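PDB 3PME: type C neurotoxin, which probably binds receptors on the nerve-cell surface, gangliosides and perhaps phosphatidylethanolamine among them, as the receptor-binding domain of a botulinum C/D mosaic neurotoxin. Local coordinates for residues 89-94 with 100-105; 110-113 with 119-122; 144-147 with 153-156. All coordinates share one frame; numbering follows the deposited sequence.

Contact 1: 89-94 with 100-105; sequences TIINSI and WKLCIR
Ser93 lays its CB over one face of the Trp100 indole, 3.6 Å from the centroid of the five-membered ring and 19° off its normal, a CH-pi contact. The indole is brought there by its first torsion, which sets CG between the backbone N and the carbonyl carbon (chi1 57°), folding the ring back beneath the neighbouring strand. Its six-membered end then meets Ile91, whose CG2 comes obliquely to within 3.6 Å of CZ3. The other branch of Ile91 diverges toward Leu102, and its CD1 packs on CD2 of that residue. At the ring's polar end, NE1 donates to a water that gives a weak bond back to Ser93 OG; the stronger partner of that hydroxyl is the carbonyl of Thr178.

The opposite face of the sheet carries Thr89, Asn92, Lys101 and Cys103. Lys101 also has CG between N and C, but beyond it the chain is extended, crossing Thr89 at about a right angle, and a water bridges NZ to Thr89 OG1. Asn92 turns OD1 back onto the amide of Ile94, 3.0 Å from its N, closing an Asx turn.

Between the pairs Thr89-Cys103 and Ile91-Leu102 the register slips by one residue. Leu102 O receives both Ile90 N at 2.8 Å and Ile91 N at 3.2 Å, a classic beta bulge, and Leu102 N returns a bond to Ile91 O. The bulge coincides with the corner at Ile91 that separates strands 87-90 and 92-95.

Strand 100-105 lies in its sheet between these two strands and strand 108-114, where Trp100 meets Trp111. On the buried side, Ile91 and Ser93 touch strand 178-181, while Leu102 and Ile104 reach Phe73 and Ile77 of strand 68-77.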
ATOM      1  N   THR A  89      12.977  14.561 -11.890  1.00 25.48           N
ATOM      2  CA  THR A  89      13.007  13.464 -12.847  1.00 24.92           C
ATOM      3  C   THR A  89      13.390  12.191 -12.105  1.00 23.03           C
ATOM      4  O   THR A  89      14.395  12.161 -11.396  1.00 26.85           O
ATOM      5  CB  THR A  89      14.000  13.734 -13.991  1.00 26.38           C
ATOM      6  OG1 THR A  89      13.554  14.873 -14.741  1.00 29.75           O
ATOM      7  CG2 THR A  89      14.082  12.533 -14.925  1.00 27.10           C
ATOM      8  N   ILE A  90      12.587  11.142 -12.259  1.00 20.64           N
ATOM      9  CA  ILE A  90      12.809   9.891 -11.548  1.00 22.38           C
ATOM     10  C   ILE A  90      13.293   8.767 -12.469  1.00 22.90           C
ATOM     11  O   ILE A  90      14.132   7.953 -12.085  1.00 21.76           O
ATOM     12  CB  ILE A  90      11.507   9.425 -10.867  1.00 22.01           C
ATOM     13  CG1 ILE A  90      10.970  10.529  -9.950  1.00 29.71           C
ATOM     14  CG2 ILE A  90      11.719   8.109 -10.125  1.00 27.35           C
ATOM     15  CD1 ILE A  90      11.986  11.068  -9.013  1.00 28.61           C
ATOM     16  N   ILE A  91      12.745   8.707 -13.678  1.00 20.18           N
ATOM     17  CA  ILE A  91      13.178   7.701 -14.640  1.00 20.42           C
ATOM     18  C   ILE A  91      13.413   8.464 -15.924  1.00 19.67           C
ATOM     19  O   ILE A  91      12.507   9.132 -16.415  1.00 21.26           O
ATOM     20  CB  ILE A  91      12.106   6.620 -14.890  1.00 20.58           C
ATOM     21  CG1 ILE A  91      11.605   6.022 -13.571  1.00 21.80           C
ATOM     22  CG2 ILE A  91      12.664   5.517 -15.790  1.00 22.49           C
ATOM     23  CD1 ILE A  91      10.449   5.042 -13.758  1.00 22.50           C
ATOM     24  N   ASN A  92      14.628   8.395 -16.458  1.00 20.68           N
ATOM     25  CA  ASN A  92      14.986   9.237 -17.597  1.00 21.39           C
ATOM     26  C   ASN A  92      15.419   8.421 -18.793  1.00 21.14           C
ATOM     27  O   ASN A  92      16.362   7.634 -18.706  1.00 22.43           O
ATOM     28  CB  ASN A  92      16.118  10.184 -17.204  1.00 23.50           C
ATOM     29  CG  ASN A  92      16.304  11.311 -18.189  1.00 28.94           C
ATOM     30  OD1 ASN A  92      15.651  11.358 -19.234  1.00 28.20           O
ATOM     31  ND2 ASN A  92      17.190  12.243 -17.856  1.00 35.72           N
ATOM     32  N   SER A  93      14.724   8.604 -19.910  1.00 20.84           N
ATOM     33  CA  SER A  93      15.123   7.982 -21.165  1.00 20.02           C
ATOM     34  C   SER A  93      14.993   9.011 -22.281  1.00 21.13           C
ATOM     35  O   SER A  93      14.476   8.712 -23.361  1.00 21.04           O
ATOM     36  CB  SER A  93      14.299   6.723 -21.453  1.00 20.58           C
ATOM     37  OG  SER A  93      14.949   5.882 -22.398  1.00 21.52           O
ATOM     38  N   ILE A  94      15.445  10.228 -21.981  1.00 23.44           N
ATOM     39  CA  ILE A  94      15.567  11.300 -22.965  1.00 23.14           C
ATOM     40  C   ILE A  94      17.034  11.498 -23.314  1.00 28.51           C
ATOM     41  O   ILE A  94      17.861  11.731 -22.434  1.00 30.05           O
ATOM     42  CB  ILE A  94      15.063  12.638 -22.414  1.00 23.56           C
ATOM     43  CG1 ILE A  94      13.595  12.542 -22.025  1.00 30.64           C
ATOM     44  CG2 ILE A  94      15.272  13.762 -23.449  1.00 23.83           C
ATOM     45  CD1 ILE A  94      12.696  12.325 -23.167  1.00 30.36           C
ATOM     46  N   TRP A 100      11.456   9.463 -23.542  1.00 18.64           N
ATOM     47  CA  TRP A 100      10.413   9.538 -22.516  1.00 19.47           C
ATOM     48  C   TRP A 100      11.034   9.704 -21.145  1.00 17.71           C
ATOM     49  O   TRP A 100      12.213   9.396 -20.951  1.00 20.21           O
ATOM     50  CB  TRP A 100       9.532   8.288 -22.538  1.00 19.19           C
ATOM     51  CG  TRP A 100      10.288   6.988 -22.347  1.00 19.57           C
ATOM     52  CD1 TRP A 100      10.875   6.225 -23.318  1.00 21.84           C
ATOM     53  CD2 TRP A 100      10.539   6.317 -21.105  1.00 20.88           C
ATOM     54  NE1 TRP A 100      11.467   5.117 -22.755  1.00 23.17           N
ATOM     55  CE2 TRP A 100      11.265   5.148 -21.399  1.00 20.49           C
ATOM     56  CE3 TRP A 100      10.202   6.587 -19.772  1.00 20.61           C
ATOM     57  CZ2 TRP A 100      11.678   4.248 -20.404  1.00 21.37           C
ATOM     58  CZ3 TRP A 100      10.605   5.692 -18.791  1.00 22.42           C
ATOM     59  CH2 TRP A 100      11.336   4.541 -19.114  1.00 22.57           C
ATOM     60  N   LYS A 101      10.244  10.208 -20.194  1.00 17.89           N
ATOM     61  CA  LYS A 101      10.689  10.254 -18.803  1.00 19.11           C
ATOM     62  C   LYS A 101       9.496  10.242 -17.857  1.00 18.35           C
ATOM     63  O   LYS A 101       8.365  10.522 -18.246  1.00 18.68           O
ATOM     64  CB  LYS A 101      11.574  11.484 -18.542  1.00 22.25           C
ATOM     65  CG  LYS A 101      10.877  12.824 -18.735  1.00 23.01           C
ATOM     66  CD  LYS A 101      11.789  13.984 -18.329  1.00 26.54           C
ATOM     67  CE  LYS A 101      11.160  15.315 -18.708  1.00 33.20           C
ATOM     68  NZ  LYS A 101      12.066  16.462 -18.425  1.00 40.51           N
ATOM     69  N   LEU A 102       9.763   9.869 -16.611  1.00 17.42           N
ATOM     70  CA  LEU A 102       8.783   9.956 -15.539  1.00 20.66           C
ATOM     71  C   LEU A 102       9.293  10.951 -14.515  1.00 20.61           C
ATOM     72  O   LEU A 102      10.447  10.868 -14.077  1.00 20.55           O
ATOM     73  CB  LEU A 102       8.600   8.607 -14.859  1.00 20.24           C
ATOM     74  CG  LEU A 102       7.575   8.576 -13.714  1.00 21.74           C
ATOM     75  CD1 LEU A 102       6.157   8.651 -14.266  1.00 22.57           C
ATOM     76  CD2 LEU A 102       7.764   7.318 -12.877  1.00 25.35           C
ATOM     77  N   CYS A 103       8.432  11.889 -14.133  1.00 20.25           N
ATOM     78  CA  CYS A 103       8.766  12.879 -13.106  1.00 21.86           C
ATOM     79  C   CYS A 103       7.750  12.876 -11.979  1.00 21.52           C
ATOM     80  O   CYS A 103       6.635  12.375 -12.123  1.00 20.71           O
ATOM     81  CB  CYS A 103       8.796  14.288 -13.697  1.00 24.45           C
ATOM     82  SG  CYS A 103       9.841  14.479 -15.135  1.00 28.16           S
ATOM     83  N   ILE A 104       8.153  13.460 -10.855  1.00 22.05           N
ATOM     84  CA  ILE A 104       7.255  13.796  -9.762  1.00 20.70           C
ATOM     85  C   ILE A 104       7.273  15.309  -9.658  1.00 21.33           C
ATOM     86  O   ILE A 104       8.331  15.929  -9.693  1.00 23.71           O
ATOM     87  CB  ILE A 104       7.760  13.205  -8.429  1.00 20.54           C
ATOM     88  CG1 ILE A 104       7.707  11.682  -8.478  1.00 26.51           C
ATOM     89  CG2 ILE A 104       6.969  13.752  -7.245  1.00 25.28           C
ATOM     90  CD1 ILE A 104       6.335  11.154  -8.540  1.00 28.67           C
ATOM     91  N   ARG A 105       6.103  15.918  -9.560  1.00 22.73           N
ATOM     92  CA  ARG A 105       6.057  17.361  -9.432  1.00 25.70           C
ATOM     93  C   ARG A 105       4.848  17.782  -8.624  1.00 24.08           C
ATOM     94  O   ARG A 105       3.712  17.490  -8.992  1.00 24.27           O
ATOM     95  CB  ARG A 105       6.030  18.035 -10.804  1.00 28.94           C
ATOM     96  CG  ARG A 105       5.859  19.536 -10.716  1.00 30.38           C
ATOM     97  CD  ARG A 105       5.928  20.195 -12.092  1.00 35.61           C
ATOM     98  NE  ARG A 105       5.114  19.507 -13.089  1.00 38.94           N
ATOM     99  CZ  ARG A 105       3.790  19.594 -13.162  1.00 43.39           C
ATOM    100  NH1 ARG A 105       3.119  20.331 -12.284  1.00 45.23           N
ATOM    101  NH2 ARG A 105       3.134  18.935 -14.105  1.00 42.53           N
TER
HETATM  102  O   HOH W   1      11.871  16.823 -15.684  1.00 41.00           O
HETATM  103  O   HOH W   2      13.529   3.522 -24.228  1.00 35.22           O

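Contact 2: 110-113 with 119-122; sequences EWIL and KYKS
Two backbone hydrogen bonds tie Leu113 to Lys121: Leu113 N to Lys121 O and Lys121 N to Leu113 O, each 3.0 Å long and the former nearly straight at 171° about its hydrogen. They make an antiparallel hydrogen-bonded pair. The next pair, Ile112 with Ser122, is non-hydrogen-bonded, and here the strands close in through CA-H...O contacts, the shorter from Ser122 CA to Trp111 O at 3.1 Å.

The apolar contact belongs to Ile112. Its CG1 stands anti to the carbonyl carbon (chi1 -67°), and the second torsion swings CD1 across toward the other strand. There the methyl touches two residues at once: it approaches the Tyr120 ring obliquely, 3.4 Å from CD2, and presses against Ser122 CB at 3.3 Å, tighter than carbons usually sit. The CG2 branch adds a looser touch on Tyr120 CB.

The polar contacts gather on this same face. Glu110 is fully extended, CG anti to its backbone N (chi1 -173°), which carries the carboxylate out to the side of Ser122, whose OG gives OE2 a weak hydrogen bond of 3.1 Å. A water donates to the same oxygen at 2.8 Å and makes a weak hydrogen bond with Tyr120 OH. The other oxygen, OE1, forms a salt bridge with Arg105, so Arg105 grips one oxygen while Ser122, weakly, and the water bind the other; that neighbouring positive charge would be expected to favour the ionised form of the acid.

On the opposite face, Lys121 leads its amine away to Asp169 and the carbonyl of Arg166, while Leu113 packs on Met153. These pairings form the beta hairpin of strands 108-114 and 120-126, whose Leu113 face packs toward the second sheet of the concanavalin-like beta sandwich.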
ATOM      1  N   GLU A 110       4.065  12.399 -13.451  1.00 18.22           N
ATOM      2  CA  GLU A 110       3.918  12.875 -14.825  1.00 20.12           C
ATOM      3  C   GLU A 110       4.765  12.040 -15.771  1.00 20.62           C
ATOM      4  O   GLU A 110       5.969  11.865 -15.558  1.00 21.99           O
ATOM      5  CB  GLU A 110       4.299  14.353 -14.933  1.00 22.81           C
ATOM      6  CG  GLU A 110       4.011  14.947 -16.314  1.00 25.85           C
ATOM      7  CD  GLU A 110       4.250  16.452 -16.390  1.00 29.97           C
ATOM      8  OE1 GLU A 110       4.884  17.007 -15.468  1.00 35.16           O
ATOM      9  OE2 GLU A 110       3.808  17.086 -17.379  1.00 33.76           O
ATOM     10  N   TRP A 111       4.120  11.528 -16.815  1.00 18.83           N
ATOM     11  CA  TRP A 111       4.799  10.754 -17.845  1.00 19.31           C
ATOM     12  C   TRP A 111       4.892  11.614 -19.085  1.00 19.33           C
ATOM     13  O   TRP A 111       3.894  12.161 -19.542  1.00 20.32           O
ATOM     14  CB  TRP A 111       4.022   9.477 -18.152  1.00 20.05           C
ATOM     15  CG  TRP A 111       4.469   8.763 -19.411  1.00 20.72           C
ATOM     16  CD1 TRP A 111       4.013   8.979 -20.677  1.00 22.87           C
ATOM     17  CD2 TRP A 111       5.430   7.711 -19.505  1.00 25.19           C
ATOM     18  NE1 TRP A 111       4.639   8.128 -21.561  1.00 24.41           N
ATOM     19  CE2 TRP A 111       5.512   7.338 -20.863  1.00 23.63           C
ATOM     20  CE3 TRP A 111       6.225   7.043 -18.573  1.00 24.01           C
ATOM     21  CZ2 TRP A 111       6.366   6.331 -21.312  1.00 26.95           C
ATOM     22  CZ3 TRP A 111       7.072   6.034 -19.023  1.00 26.44           C
ATOM     23  CH2 TRP A 111       7.128   5.689 -20.376  1.00 24.99           C
ATOM     24  N   ILE A 112       6.104  11.737 -19.611  1.00 18.31           N
ATOM     25  CA  ILE A 112       6.379  12.668 -20.692  1.00 18.99           C
ATOM     26  C   ILE A 112       6.944  11.924 -21.888  1.00 18.14           C
ATOM     27  O   ILE A 112       7.823  11.078 -21.735  1.00 20.27           O
ATOM     28  CB  ILE A 112       7.408  13.720 -20.226  1.00 20.22           C
ATOM     29  CG1 ILE A 112       6.794  14.618 -19.146  1.00 23.93           C
ATOM     30  CG2 ILE A 112       7.926  14.546 -21.420  1.00 23.95           C
ATOM     31  CD1 ILE A 112       6.066  15.804 -19.697  1.00 33.45           C
ATOM     32  N   LEU A 113       6.429  12.246 -23.072  1.00 18.53           N
ATOM     33  CA  LEU A 113       6.932  11.711 -24.333  1.00 20.33           C
ATOM     34  C   LEU A 113       7.307  12.898 -25.197  1.00 20.34           C
ATOM     35  O   LEU A 113       6.488  13.797 -25.411  1.00 21.07           O
ATOM     36  CB  LEU A 113       5.869  10.871 -25.051  1.00 20.76           C
ATOM     37  CG  LEU A 113       6.351  10.152 -26.319  1.00 21.25           C
ATOM     38  CD1 LEU A 113       7.375   9.073 -25.968  1.00 20.08           C
ATOM     39  CD2 LEU A 113       5.176   9.522 -27.090  1.00 20.40           C
ATOM     40  N   LYS A 119       9.064  19.080 -28.761  1.00 25.09           N
ATOM     41  CA  LYS A 119       7.647  19.170 -28.424  1.00 24.01           C
ATOM     42  C   LYS A 119       7.291  17.946 -27.585  1.00 24.23           C
ATOM     43  O   LYS A 119       7.762  16.842 -27.857  1.00 23.51           O
ATOM     44  CB  LYS A 119       6.807  19.227 -29.700  1.00 24.88           C
ATOM     45  CG  LYS A 119       5.301  19.228 -29.485  1.00 30.41           C
ATOM     46  CD  LYS A 119       4.545  19.205 -30.817  1.00 33.44           C
ATOM     47  CE  LYS A 119       3.042  19.065 -30.597  1.00 37.85           C
ATOM     48  NZ  LYS A 119       2.301  18.847 -31.874  1.00 46.59           N
ATOM     49  N   TYR A 120       6.480  18.122 -26.551  1.00 22.89           N
ATOM     50  CA  TYR A 120       6.147  16.977 -25.713  1.00 23.36           C
ATOM     51  C   TYR A 120       4.667  16.906 -25.356  1.00 23.25           C
ATOM     52  O   TYR A 120       3.926  17.891 -25.472  1.00 24.36           O
ATOM     53  CB  TYR A 120       6.993  16.955 -24.439  1.00 24.04           C
ATOM     54  CG  TYR A 120       6.654  18.053 -23.467  1.00 26.20           C
ATOM     55  CD1 TYR A 120       7.230  19.310 -23.581  1.00 30.71           C
ATOM     56  CD2 TYR A 120       5.752  17.833 -22.438  1.00 30.45           C
ATOM     57  CE1 TYR A 120       6.920  20.317 -22.695  1.00 33.44           C
ATOM     58  CE2 TYR A 120       5.442  18.833 -21.537  1.00 33.42           C
ATOM     59  CZ  TYR A 120       6.027  20.071 -21.675  1.00 36.36           C
ATOM     60  OH  TYR A 120       5.714  21.076 -20.791  1.00 46.42           O
ATOM     61  N   LYS A 121       4.243  15.714 -24.965  1.00 19.97           N
ATOM     62  CA  LYS A 121       2.906  15.487 -24.417  1.00 23.30           C
ATOM     63  C   LYS A 121       3.091  14.824 -23.067  1.00 23.21           C
ATOM     64  O   LYS A 121       4.094  14.150 -22.838  1.00 21.89           O
ATOM     65  CB  LYS A 121       2.081  14.571 -25.325  1.00 22.15           C
ATOM     66  CG  LYS A 121       1.849  15.114 -26.726  1.00 24.17           C
ATOM     67  CD  LYS A 121       1.104  16.437 -26.682  1.00 25.94           C
ATOM     68  CE  LYS A 121       0.655  16.867 -28.074  1.00 32.75           C
ATOM     69  NZ  LYS A 121      -0.618  16.192 -28.464  1.00 34.36           N
ATOM     70  N   SER A 122       2.138  15.013 -22.168  1.00 21.35           N
ATOM     71  CA  SER A 122       2.269  14.427 -20.838  1.00 19.52           C
ATOM     72  C   SER A 122       0.968  13.831 -20.318  1.00 22.51           C
ATOM     73  O   SER A 122      -0.133  14.247 -20.698  1.00 23.86           O
ATOM     74  CB  SER A 122       2.796  15.469 -19.851  1.00 23.21           C
ATOM     75  OG  SER A 122       1.876  16.526 -19.698  1.00 32.66           O
TER
HETATM   76  O   HOH W   3       4.091  19.823 -18.071  1.00 46.49           O

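Contact 3: 144-147 with 153-156; sequences TITN and MKLY
Thr146 and Lys154 are joined above the sheet by a water as well as through their backbones, and the lysine chain is bent where it meets that water. The turn comes at the third torsion (chi3 77°), bringing NZ back over its own strand, where it gives the water a 3.0 Å bond. The water is in turn 2.8 Å from Thr146 OG1. From the same position NZ makes a weak bond to Tyr156 OH, two residues along; the tyrosine hydroxyl also bonds to Asn207. A sulfate ion, probably from the crystallisation liquor, lies about 4 Å from the lysine side chain.

The threonine hydroxyl reaches this water because OG1 lies between its backbone N and carbonyl carbon (chi1 66°); it also comes up against Lys154 CB. Further along this face, Tyr156 presents the edge of its ring to Thr144 O, which lies in the ring plane, 3.6 Å from CD1. That oxygen also accepts from Tyr156 N at 2.7 Å. Thr144 and Tyr156 otherwise meet through their CB atoms.

Four consecutive pairs run without a slip: Thr144-Tyr156 and Thr146-Lys154 are hydrogen-bonded, two backbone bonds each, and Ile145-Leu155 and Asn147-Met153 non-hydrogen-bonded. On the reverse face, Asn147 brings OD1 to 3.2 Å from Met153 CB. Asn147 ND2 is hydrogen-bonded to Ser69 OG, whereas the extended Met153 chain carries its thioether onward, away from the partner strand.

Strands 68-77 and 160-166 flank the hairpin within its sheet. Ile210 of helix 207-218 packs on the face of Thr144, Thr146 and Tyr156, while the side chains of Ile145, Met153 and Leu155 meet strands 108-114 and 120-126 of the second sheet.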
ATOM      1  N   THR A 144       0.413   2.026 -14.873  1.00 17.04           N
ATOM      2  CA  THR A 144       0.603   1.421 -16.186  1.00 16.98           C
ATOM      3  C   THR A 144       0.389   2.491 -17.230  1.00 16.82           C
ATOM      4  O   THR A 144      -0.638   3.184 -17.227  1.00 18.87           O
ATOM      5  CB  THR A 144      -0.360   0.264 -16.472  1.00 18.25           C
ATOM      6  OG1 THR A 144      -0.415  -0.619 -15.346  1.00 19.45           O
ATOM      7  CG2 THR A 144       0.126  -0.512 -17.698  1.00 18.83           C
ATOM      8  N   ILE A 145       1.377   2.633 -18.100  1.00 17.67           N
ATOM      9  CA  ILE A 145       1.284   3.556 -19.224  1.00 17.02           C
ATOM     10  C   ILE A 145       1.226   2.733 -20.501  1.00 19.50           C
ATOM     11  O   ILE A 145       2.100   1.896 -20.719  1.00 22.03           O
ATOM     12  CB  ILE A 145       2.531   4.451 -19.332  1.00 20.77           C
ATOM     13  CG1 ILE A 145       2.875   5.112 -17.995  1.00 27.11           C
ATOM     14  CG2 ILE A 145       2.334   5.503 -20.436  1.00 22.38           C
ATOM     15  CD1 ILE A 145       1.849   6.047 -17.534  1.00 27.46           C
ATOM     16  N   THR A 146       0.210   2.955 -21.338  1.00 19.45           N
ATOM     17  CA  THR A 146       0.227   2.351 -22.678  1.00 19.65           C
ATOM     18  C   THR A 146       0.474   3.451 -23.708  1.00 20.36           C
ATOM     19  O   THR A 146       0.038   4.596 -23.534  1.00 20.75           O
ATOM     20  CB  THR A 146      -1.063   1.553 -23.013  1.00 20.32           C
ATOM     21  OG1 THR A 146      -2.189   2.443 -23.092  1.00 23.25           O
ATOM     22  CG2 THR A 146      -1.340   0.479 -21.957  1.00 24.33           C
ATOM     23  N   ASN A 147       1.202   3.100 -24.762  1.00 20.95           N
ATOM     24  CA  ASN A 147       1.550   4.060 -25.805  1.00 20.90           C
ATOM     25  C   ASN A 147       1.245   3.464 -27.157  1.00 22.98           C
ATOM     26  O   ASN A 147       1.630   2.342 -27.440  1.00 22.05           O
ATOM     27  CB  ASN A 147       3.042   4.393 -25.756  1.00 24.55           C
ATOM     28  CG  ASN A 147       3.480   4.959 -24.417  1.00 25.64           C
ATOM     29  OD1 ASN A 147       3.277   6.136 -24.129  1.00 27.15           O
ATOM     30  ND2 ASN A 147       4.101   4.120 -23.599  1.00 26.83           N
ATOM     31  N   MET A 153      -1.374   7.952 -25.671  1.00 21.06           N
ATOM     32  CA  MET A 153      -0.796   7.309 -24.504  1.00 18.98           C
ATOM     33  C   MET A 153      -1.807   7.439 -23.372  1.00 20.90           C
ATOM     34  O   MET A 153      -2.534   8.425 -23.281  1.00 21.55           O
ATOM     35  CB  MET A 153       0.560   7.901 -24.164  1.00 21.35           C
ATOM     36  CG  MET A 153       0.568   9.374 -23.921  1.00 21.61           C
ATOM     37  SD  MET A 153       2.267   9.887 -23.641  1.00 29.78           S
ATOM     38  CE  MET A 153       1.994  11.603 -23.239  1.00 26.01           C
ATOM     39  N   LYS A 154      -1.878   6.416 -22.530  1.00 19.12           N
ATOM     40  CA  LYS A 154      -2.916   6.335 -21.526  1.00 17.47           C
ATOM     41  C   LYS A 154      -2.295   5.950 -20.199  1.00 16.68           C
ATOM     42  O   LYS A 154      -1.374   5.142 -20.157  1.00 19.64           O
ATOM     43  CB  LYS A 154      -3.961   5.298 -21.922  1.00 19.80           C
ATOM     44  CG  LYS A 154      -4.828   5.748 -23.113  1.00 22.23           C
ATOM     45  CD  LYS A 154      -5.455   4.561 -23.863  1.00 24.43           C
ATOM     46  CE  LYS A 154      -6.649   3.960 -23.136  1.00 24.49           C
ATOM     47  NZ  LYS A 154      -7.166   2.742 -23.846  1.00 28.83           N
ATOM     48  N   LEU A 155      -2.814   6.553 -19.140  1.00 16.89           N
ATOM     49  CA  LEU A 155      -2.320   6.318 -17.790  1.00 17.47           C
ATOM     50  C   LEU A 155      -3.355   5.585 -16.957  1.00 17.79           C
ATOM     51  O   LEU A 155      -4.487   6.060 -16.788  1.00 18.52           O
ATOM     52  CB  LEU A 155      -1.993   7.656 -17.131  1.00 18.30           C
ATOM     53  CG  LEU A 155      -1.590   7.570 -15.660  1.00 19.51           C
ATOM     54  CD1 LEU A 155      -0.398   6.653 -15.506  1.00 23.41           C
ATOM     55  CD2 LEU A 155      -1.260   8.961 -15.172  1.00 23.12           C
ATOM     56  N   TYR A 156      -2.950   4.426 -16.434  1.00 17.36           N
ATOM     57  CA  TYR A 156      -3.789   3.602 -15.568  1.00 16.54           C
ATOM     58  C   TYR A 156      -3.210   3.632 -14.165  1.00 18.12           C
ATOM     59  O   TYR A 156      -1.998   3.565 -14.002  1.00 18.01           O
ATOM     60  CB  TYR A 156      -3.798   2.147 -16.034  1.00 18.50           C
ATOM     61  CG  TYR A 156      -4.513   1.938 -17.347  1.00 18.49           C
ATOM     62  CD1 TYR A 156      -3.913   2.301 -18.544  1.00 19.58           C
ATOM     63  CD2 TYR A 156      -5.781   1.380 -17.388  1.00 18.64           C
ATOM     64  CE1 TYR A 156      -4.562   2.114 -19.755  1.00 21.80           C
ATOM     65  CE2 TYR A 156      -6.452   1.202 -18.612  1.00 19.51           C
ATOM     66  CZ  TYR A 156      -5.818   1.567 -19.783  1.00 22.06           C
ATOM     67  OH  TYR A 156      -6.457   1.405 -21.004  1.00 23.29           O
TER
HETATM   68  O   HOH W   4      -4.577   1.166 -23.860  1.00 27.64           O

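The three contacts are successive antiparallel hairpin pairings in the N-terminal receptor-binding region. Contacts 1 and 2, with centres 9 Å apart, belong to one sheet: strands 100-105 and 108-114 are neighbours there, joined by probable hydrogen bonds from Cys103 N to Glu110 O at 2.8 Å and from Ile112 N to Lys101 O at 2.9 Å. Contact 3 belongs to the other sheet, its centre 12 Å from that of contact 2. Trp111 of contact 2 reaches both of the others, its CH2 lying 3.3 Å from Trp100 CE3 and its CD1 3.6 Å from Met153 SD. Contacts 1 and 3 do not touch; their nearest atoms are about 6 Å apart.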